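Local coordinates for protein (S)-ureidoglycine aminohydrolase (Escherichia coli, PDB 1RC6) that catalyses the manganese-dependent hydrolysis of (S)-ureidoglycine to (S)-ureidoglycolate and ammonia in the anaerobic use of allantoin as a nitrogen source, at residues 171-174 / 179-182; 21-26 / 53-58; 182-187 / 192-197. One frame throughout, in Å; residues are numbered along the deposited sequence.

The three contacts follow one another along the chain, none crossing or enclosing another. Contact 2 comes first: 21-26, between strands 20-21 and 26-29, meets 53-58, closing a loop of 26 intervening residues and joining two strands of the seven-stranded sheet to the approach to strand 60-67 of the six-stranded sheet. Contact 1 (171-174 with 179-182) closes a short loop of four residues leading into strand 179-186. That strand runs on through the shared H182 into contact 3 (182-187 with 192-197), another four-residue loop, which brings strand 179-186 against strand 193-198 of the four-stranded sheet. The centres of contacts 1 and 3 lie about 17 Å apart; contact 2 is centred about 22 Å from each.

Contact 1 of 3, residues 171-174 / 179-182; sequences LPKE and MNMH
The connection between the antiparallel neighbours 166-169 and 179-186, in the C-terminal cupin half of the chain, folds back where L171 meets N180, the two CA atoms 5.5 Å apart. L171 is buried and makes the largest single share of the contact. It uses two parts of its side chain: CB lies 3.9 Å from N180 CG, at the root of the amide, while the CD2 branch is laid along the strand backbone. There L171 CD2 is 4.0 Å from M179 O and 4.0 Å from N180 CA. The same methyl comes within 4.3 Å of M179 SD, the one contact here between two apolar side chains. The amide of N180 reaches the loop because CG stands anti to the backbone N (chi1 -152°), which sends the group out beside the strand and up to the backbone of L171. K173 completes the contact from the exposed side. Its chain bends at chi2, chi3 and chi4, and the aliphatic part crosses the N180 side chain obliquely, with K173 CD passing near the amide end. Its NZ forms a weak, long ion pair with D169. P172 turns away from the strand, toward W145 and F177. The backbone of N180 pairs with K253 on one flank of the strand, and that of M181 pairs with F170 on the other. M179 and M181 also touch Y132, R134 and F130 of strand 127-135, so the start of this strand packs on the N-terminal cupin half. K253 is assigned to substrate binding by similarity, and its side chain is about 5 Å from that of N180. A loop between two adjacent antiparallel strands, packed back on the start of the second, is an ordinary connection in a cupin beta-sheet, here probably close to the substrate pocket.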
loop_
_atom_site.group_PDB
_atom_site.type_symbol
_atom_site.label_atom_id
_atom_site.label_comp_id
_atom_site.label_asym_id
_atom_site.label_seq_id
_atom_site.Cartn_x
_atom_site.Cartn_y
_atom_site.Cartn_z
ATOM N N LEU A 171 -0.713 11.272 4.932
ATOM C CA LEU A 171 -0.589 11.529 6.355
ATOM C C LEU A 171 0.101 12.825 6.708
ATOM O O LEU A 171 0.751 13.439 5.882
ATOM C CB LEU A 171 0.165 10.355 7.004
ATOM C CG LEU A 171 -0.600 9.109 7.480
ATOM C CD1 LEU A 171 -1.834 8.846 6.629
ATOM C CD2 LEU A 171 0.338 7.918 7.471
ATOM N N PRO A 172 -0.047 13.269 7.961
ATOM C CA PRO A 172 0.594 14.514 8.396
ATOM C C PRO A 172 2.116 14.329 8.358
ATOM O O PRO A 172 2.603 13.217 8.529
ATOM C CB PRO A 172 0.066 14.689 9.828
ATOM C CG PRO A 172 -1.256 14.008 9.796
ATOM C CD PRO A 172 -0.974 12.765 8.991
ATOM N N LYS A 173 2.856 15.411 8.151
ATOM C CA LYS A 173 4.316 15.352 8.094
ATOM C C LYS A 173 4.978 15.460 9.467
ATOM O O LYS A 173 6.162 15.194 9.600
ATOM C CB LYS A 173 4.844 16.477 7.205
ATOM C CG LYS A 173 4.056 16.668 5.922
ATOM C CD LYS A 173 4.315 15.558 4.924
ATOM C CE LYS A 173 5.427 15.948 3.969
ATOM N NZ LYS A 173 5.042 17.111 3.114
ATOM N N GLU A 174 4.222 15.859 10.483
ATOM C CA GLU A 174 4.748 16.007 11.840
ATOM C C GLU A 174 5.499 14.780 12.359
ATOM O O GLU A 174 5.123 13.636 12.094
ATOM C CB GLU A 174 3.613 16.348 12.821
ATOM C CG GLU A 174 3.173 17.804 12.837
ATOM C CD GLU A 174 2.734 18.313 11.473
ATOM O OE1 GLU A 174 1.792 17.737 10.886
ATOM O OE2 GLU A 174 3.332 19.300 10.987
ATOM N N MET A 179 5.940 7.604 9.340
ATOM C CA MET A 179 5.734 7.019 8.021
ATOM C C MET A 179 4.757 7.866 7.242
ATOM O O MET A 179 4.239 8.850 7.751
ATOM C CB MET A 179 5.157 5.610 8.134
ATOM C CG MET A 179 3.849 5.588 8.874
ATOM S SD MET A 179 2.694 4.354 8.274
ATOM C CE MET A 179 2.963 3.151 9.374
ATOM N N ASN A 180 4.517 7.478 5.998
ATOM C CA ASN A 180 3.568 8.180 5.161
ATOM C C ASN A 180 3.227 7.315 3.960
ATOM O O ASN A 180 4.008 6.455 3.576
ATOM C CB ASN A 180 4.138 9.519 4.714
ATOM C CG ASN A 180 3.052 10.559 4.458
ATOM O OD1 ASN A 180 3.307 11.763 4.500
ATOM N ND2 ASN A 180 1.841 10.100 4.185
ATOM N N MET A 181 2.040 7.517 3.402
ATOM C CA MET A 181 1.594 6.774 2.233
ATOM C C MET A 181 1.421 7.806 1.122
ATOM O O MET A 181 0.956 8.919 1.370
ATOM C CB MET A 181 0.249 6.074 2.497
ATOM C CG MET A 181 0.256 4.951 3.536
ATOM S SD MET A 181 1.134 3.428 3.057
ATOM C CE MET A 181 0.845 3.412 1.316
ATOM N N HIS A 182 1.808 7.457 -0.095
ATOM C CA HIS A 182 1.669 8.393 -1.201
ATOM C C HIS A 182 1.067 7.715 -2.419
ATOM O O HIS A 182 1.129 6.498 -2.557
ATOM C CB HIS A 182 3.031 8.974 -1.611
ATOM C CG HIS A 182 3.766 9.656 -0.506
ATOM N ND1 HIS A 182 4.564 8.976 0.385
ATOM C CD2 HIS A 182 3.830 10.959 -0.149
ATOM C CE1 HIS A 182 5.092 9.831 1.244
ATOM N NE2 HIS A 182 4.661 11.042 0.940
#

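Contact 2 of 3, residues 21-26 / 53-58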
loop_
_atom_site.group_PDB
_atom_site.type_symbol
_atom_site.label_atom_id
_atom_site.label_comp_id
_atom_site.label_asym_id
_atom_site.label_seq_id
_atom_site.Cartn_x
_atom_site.Cartn_y
_atom_site.Cartn_z
ATOM N N VAL A 21 12.464 -11.512 -8.162
ATOM C CA VAL A 21 12.908 -11.170 -6.816
ATOM C C VAL A 21 14.414 -10.949 -6.716
ATOM O O VAL A 21 15.190 -11.591 -7.417
ATOM C CB VAL A 21 12.502 -12.273 -5.821
ATOM C CG1 VAL A 21 13.176 -12.049 -4.468
ATOM C CG2 VAL A 21 10.986 -12.282 -5.663
ATOM N N LYS A 22 14.815 -10.026 -5.844
ATOM C CA LYS A 22 16.223 -9.710 -5.608
ATOM C C LYS A 22 16.428 -9.338 -4.137
ATOM O O LYS A 22 17.126 -8.371 -3.823
ATOM C CB LYS A 22 16.682 -8.548 -6.494
ATOM C CG LYS A 22 16.736 -8.859 -7.980
ATOM C CD LYS A 22 17.882 -9.801 -8.327
ATOM C CE LYS A 22 17.943 -10.055 -9.834
ATOM N NZ LYS A 22 19.090 -10.927 -10.235
ATOM N N HIS A 23 15.803 -10.118 -3.254
ATOM C CA HIS A 23 15.866 -9.948 -1.797
ATOM C C HIS A 23 16.713 -8.784 -1.298
ATOM O O HIS A 23 17.910 -8.708 -1.578
ATOM C CB HIS A 23 16.368 -11.244 -1.154
ATOM C CG HIS A 23 15.514 -12.433 -1.464
ATOM N ND1 HIS A 23 14.370 -12.734 -0.758
ATOM C CD2 HIS A 23 15.601 -13.360 -2.450
ATOM C CE1 HIS A 23 13.787 -13.790 -1.295
ATOM N NE2 HIS A 23 14.513 -14.189 -2.324
ATOM N N GLY A 24 16.084 -7.885 -0.545
ATOM C CA GLY A 24 16.793 -6.738 -0.010
ATOM C C GLY A 24 16.945 -5.619 -1.024
ATOM O O GLY A 24 17.182 -4.463 -0.659
ATOM N N ASN A 25 16.821 -5.957 -2.301
ATOM C CA ASN A 25 16.937 -4.959 -3.344
ATOM C C ASN A 25 15.582 -4.608 -3.896
ATOM O O ASN A 25 15.145 -3.465 -3.800
ATOM C CB ASN A 25 17.843 -5.449 -4.463
ATOM C CG ASN A 25 19.268 -5.000 -4.271
ATOM O OD1 ASN A 25 20.158 -5.349 -5.053
ATOM N ND2 ASN A 25 19.499 -4.207 -3.222
ATOM N N PHE A 26 14.913 -5.586 -4.483
ATOM C CA PHE A 26 13.591 -5.324 -5.015
ATOM C C PHE A 26 12.898 -6.626 -5.366
ATOM O O PHE A 26 13.522 -7.684 -5.403
ATOM C CB PHE A 26 13.683 -4.398 -6.237
ATOM C CG PHE A 26 13.778 -5.122 -7.553
ATOM C CD1 PHE A 26 12.628 -5.436 -8.272
ATOM C CD2 PHE A 26 15.019 -5.500 -8.068
ATOM C CE1 PHE A 26 12.707 -6.118 -9.486
ATOM C CE2 PHE A 26 15.113 -6.185 -9.287
ATOM C CZ PHE A 26 13.954 -6.495 -9.996
ATOM N N PRO A 53 9.204 -8.976 6.526
ATOM C CA PRO A 53 10.616 -8.860 6.894
ATOM C C PRO A 53 11.471 -9.892 6.175
ATOM O O PRO A 53 12.622 -9.630 5.838
ATOM C CB PRO A 53 10.592 -9.087 8.398
ATOM C CG PRO A 53 9.319 -8.429 8.786
ATOM C CD PRO A 53 8.357 -8.959 7.730
ATOM N N LYS A 54 10.895 -11.065 5.936
ATOM C CA LYS A 54 11.611 -12.134 5.269
ATOM C C LYS A 54 11.997 -11.707 3.865
ATOM O O LYS A 54 12.818 -12.345 3.214
ATOM C CB LYS A 54 10.757 -13.400 5.230
ATOM C CG LYS A 54 11.590 -14.658 5.094
ATOM C CD LYS A 54 10.853 -15.896 5.582
ATOM C CE LYS A 54 11.805 -17.083 5.721
ATOM N NZ LYS A 54 12.470 -17.458 4.436
ATOM N N LEU A 55 11.402 -10.621 3.396
ATOM C CA LEU A 55 11.707 -10.114 2.076
ATOM C C LEU A 55 12.656 -8.939 2.271
ATOM O O LEU A 55 13.187 -8.392 1.312
ATOM C CB LEU A 55 10.433 -9.629 1.390
ATOM C CG LEU A 55 10.368 -9.723 -0.136
ATOM C CD1 LEU A 55 9.432 -8.659 -0.692
ATOM C CD2 LEU A 55 11.746 -9.533 -0.707
ATOM N N GLY A 56 12.851 -8.547 3.526
ATOM C CA GLY A 56 13.729 -7.432 3.821
ATOM C C GLY A 56 13.003 -6.193 4.317
ATOM O O GLY A 56 13.614 -5.291 4.890
ATOM N N ALA A 57 11.692 -6.150 4.110
ATOM C CA ALA A 57 10.892 -5.009 4.527
ATOM C C ALA A 57 10.786 -4.909 6.037
ATOM O O ALA A 57 10.914 -5.906 6.752
ATOM C CB ALA A 57 9.506 -5.101 3.920
ATOM N N SER A 58 10.561 -3.690 6.516
ATOM C CA SER A 58 10.418 -3.447 7.942
ATOM C C SER A 58 8.943 -3.182 8.193
ATOM O O SER A 58 8.574 -2.401 9.067
ATOM C CB SER A 58 11.254 -2.237 8.363
ATOM O OG SER A 58 10.823 -1.063 7.694
#
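G24 and L55 supply the one hydrogen bond across the contact, and it is weak: G24 N donates to L55 O over 3.5 Å at 151°. The other polar bonds shape each side separately. In 21-26, N25 N bonds K22 O at 2.9 Å and K22 N bonds F26 O, tightening the turn, while N25 ND2 makes a weak bond to G24 O. In 53-58, G56 N bonds P53 O across the short 3-10 turn. Side-chain packing centres on L55. The chains of H23 and L55 cross at about a right angle, L55 CD2 coming within 4.1 Å of H23 ND1, and the edge of the imidazole is turned toward K54 O, 4.3 Å from ND1. V21 CG1 covers one face of the same ring, 3.3 Å above its plane and displaced toward the rim. Backbone shape makes the third group. G24 and G56 both hold positive phi (81° and 110°), where a CB would meet the preceding carbonyl oxygen; at G56 a CB would also point toward G24. This thin surface contact sets the turn between strands 20-21 and 26-29 beside the loop leading to strand 60-67, with L55 resting on A27 of strand 26-29 and F229 of strand 227-230, and N25 joined through its backbone to G231.

Contact 3 of 3, residues 182-187 / 192-197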
loop_
_atom_site.group_PDB
_atom_site.type_symbol
_atom_site.label_atom_id
_atom_site.label_comp_id
_atom_site.label_asym_id
_atom_site.label_seq_id
_atom_site.Cartn_x
_atom_site.Cartn_y
_atom_site.Cartn_z
ATOM N N HIS A 182 1.808 7.457 -0.095
ATOM C CA HIS A 182 1.669 8.393 -1.201
ATOM C C HIS A 182 1.067 7.715 -2.419
ATOM O O HIS A 182 1.129 6.498 -2.557
ATOM C CB HIS A 182 3.031 8.974 -1.611
ATOM C CG HIS A 182 3.766 9.656 -0.506
ATOM N ND1 HIS A 182 4.564 8.976 0.385
ATOM C CD2 HIS A 182 3.830 10.959 -0.149
ATOM C CE1 HIS A 182 5.092 9.831 1.244
ATOM N NE2 HIS A 182 4.661 11.042 0.940
ATOM N N ILE A 183 0.487 8.517 -3.299
ATOM C CA ILE A 183 -0.075 8.020 -4.539
ATOM C C ILE A 183 0.509 8.896 -5.640
ATOM O O ILE A 183 0.459 10.119 -5.542
ATOM C CB ILE A 183 -1.610 8.150 -4.585
ATOM C CG1 ILE A 183 -2.269 6.926 -3.950
ATOM C CG2 ILE A 183 -2.062 8.313 -6.035
ATOM C CD1 ILE A 183 -3.803 6.955 -3.978
ATOM N N LEU A 184 1.083 8.275 -6.665
ATOM C CA LEU A 184 1.647 9.009 -7.796
ATOM C C LEU A 184 0.787 8.720 -9.021
ATOM O O LEU A 184 0.425 7.566 -9.268
ATOM C CB LEU A 184 3.093 8.582 -8.062
ATOM C CG LEU A 184 4.170 9.560 -7.582
ATOM C CD1 LEU A 184 5.552 8.955 -7.745
ATOM C CD2 LEU A 184 4.059 10.851 -8.373
ATOM N N SER A 185 0.447 9.760 -9.778
ATOM C CA SER A 185 -0.382 9.587 -10.964
ATOM C C SER A 185 0.305 10.200 -12.179
ATOM O O SER A 185 0.982 11.217 -12.060
ATOM C CB SER A 185 -1.750 10.241 -10.740
ATOM O OG SER A 185 -2.744 9.700 -11.602
ATOM N N PHE A 186 0.150 9.556 -13.337
ATOM C CA PHE A 186 0.736 10.033 -14.594
ATOM C C PHE A 186 -0.295 9.994 -15.710
ATOM O O PHE A 186 -0.691 8.913 -16.159
ATOM C CB PHE A 186 1.922 9.173 -15.029
ATOM C CG PHE A 186 3.109 9.270 -14.131
ATOM C CD1 PHE A 186 3.112 8.652 -12.884
ATOM C CD2 PHE A 186 4.247 9.954 -14.540
ATOM C CE1 PHE A 186 4.244 8.711 -12.050
ATOM C CE2 PHE A 186 5.379 10.020 -13.721
ATOM C CZ PHE A 186 5.380 9.397 -12.472
ATOM N N ALA A 187 -0.729 11.169 -16.157
ATOM C CA ALA A 187 -1.703 11.255 -17.235
ATOM C C ALA A 187 -1.047 10.684 -18.486
ATOM O O ALA A 187 0.177 10.700 -18.615
ATOM C CB ALA A 187 -2.109 12.701 -17.461
ATOM N N HIS A 192 6.641 13.406 -18.062
ATOM C CA HIS A 192 7.405 13.218 -16.837
ATOM C C HIS A 192 7.388 11.745 -16.435
ATOM O O HIS A 192 6.485 10.992 -16.817
ATOM C CB HIS A 192 6.808 14.051 -15.703
ATOM C CG HIS A 192 7.140 15.509 -15.773
ATOM N ND1 HIS A 192 6.206 16.496 -15.518
ATOM C CD2 HIS A 192 8.310 16.148 -16.019
ATOM C CE1 HIS A 192 6.790 17.681 -15.603
ATOM N NE2 HIS A 192 8.067 17.497 -15.906
ATOM N N GLY A 193 8.394 11.349 -15.662
ATOM C CA GLY A 193 8.491 9.977 -15.197
ATOM C C GLY A 193 8.986 9.938 -13.764
ATOM O O GLY A 193 9.473 10.942 -13.245
ATOM N N TYR A 194 8.866 8.782 -13.121
ATOM C CA TYR A 194 9.304 8.631 -11.740
ATOM C C TYR A 194 10.727 8.082 -11.672
ATOM O O TYR A 194 11.122 7.260 -12.498
ATOM C CB TYR A 194 8.329 7.704 -10.995
ATOM C CG TYR A 194 8.755 7.262 -9.602
ATOM C CD1 TYR A 194 9.176 5.947 -9.362
ATOM C CD2 TYR A 194 8.702 8.141 -8.517
ATOM C CE1 TYR A 194 9.529 5.519 -8.071
ATOM C CE2 TYR A 194 9.054 7.721 -7.226
ATOM C CZ TYR A 194 9.465 6.411 -7.011
ATOM O OH TYR A 194 9.804 5.996 -5.743
ATOM N N ILE A 195 11.488 8.572 -10.696
ATOM C CA ILE A 195 12.869 8.146 -10.447
ATOM C C ILE A 195 13.218 8.479 -8.995
ATOM O O ILE A 195 12.649 9.406 -8.419
ATOM C CB ILE A 195 13.912 8.860 -11.380
ATOM C CG1 ILE A 195 13.636 10.363 -11.452
ATOM C CG2 ILE A 195 13.901 8.229 -12.765
ATOM C CD1 ILE A 195 12.471 10.751 -12.351
ATOM N N GLU A 196 14.135 7.721 -8.400
ATOM C CA GLU A 196 14.536 7.975 -7.018
ATOM C C GLU A 196 15.539 6.949 -6.481
ATOM O O GLU A 196 15.592 5.804 -6.935
ATOM C CB GLU A 196 13.307 7.990 -6.097
ATOM C CG GLU A 196 13.539 8.712 -4.772
ATOM C CD GLU A 196 12.567 8.292 -3.677
ATOM O OE1 GLU A 196 11.349 8.234 -3.940
ATOM O OE2 GLU A 196 13.021 8.029 -2.545
ATOM N N THR A 197 16.334 7.383 -5.508
ATOM C CA THR A 197 17.323 6.540 -4.842
ATOM C C THR A 197 17.021 6.747 -3.363
ATOM O O THR A 197 16.671 7.856 -2.956
ATOM C CB THR A 197 18.741 7.002 -5.163
ATOM O OG1 THR A 197 18.888 7.090 -6.586
ATOM C CG2 THR A 197 19.767 6.016 -4.601
#
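F186 and L184 face Y194 and G193 across a buried interface between strands 182-186 and 193-197, whose axes approach to 8.7 Å at 140°. The packed part is aromatic and aliphatic. L184 CD1 lies against the CD2-CE2 side of the Y194 ring, 3.7 Å from CE2, the two side chains crossing at about a right angle. F186 CZ reaches Y194 CB at 3.7 Å, and its CE2 lies 3.4 Å from G193 CA. CG of F186 is anti to its carbonyl carbon (chi1 -67°), a setting that carries the ring across to the second strand and brings its edge to H192 O, 3.4 Å from CD2. With an alanine here, G193 CA and Y194 CB would probably lose the phenyl ring packed on them, opening a gap between the two strands. The other side is looser: the imidazole of H192 leads away from F186, and I195 and T197 are exposed. No hydrogen bond joins the two segments; L184 pairs through its backbone with Y249, and Y194 with G238. The Y194 side chain also neighbours Q236 and Y249, and E196 follows two residues on, all three assigned to ligand binding by similarity. The chemistry therefore implies two cupin sheets held together here by apolar packing, with Y194 linking that core to the probable manganese and substrate site.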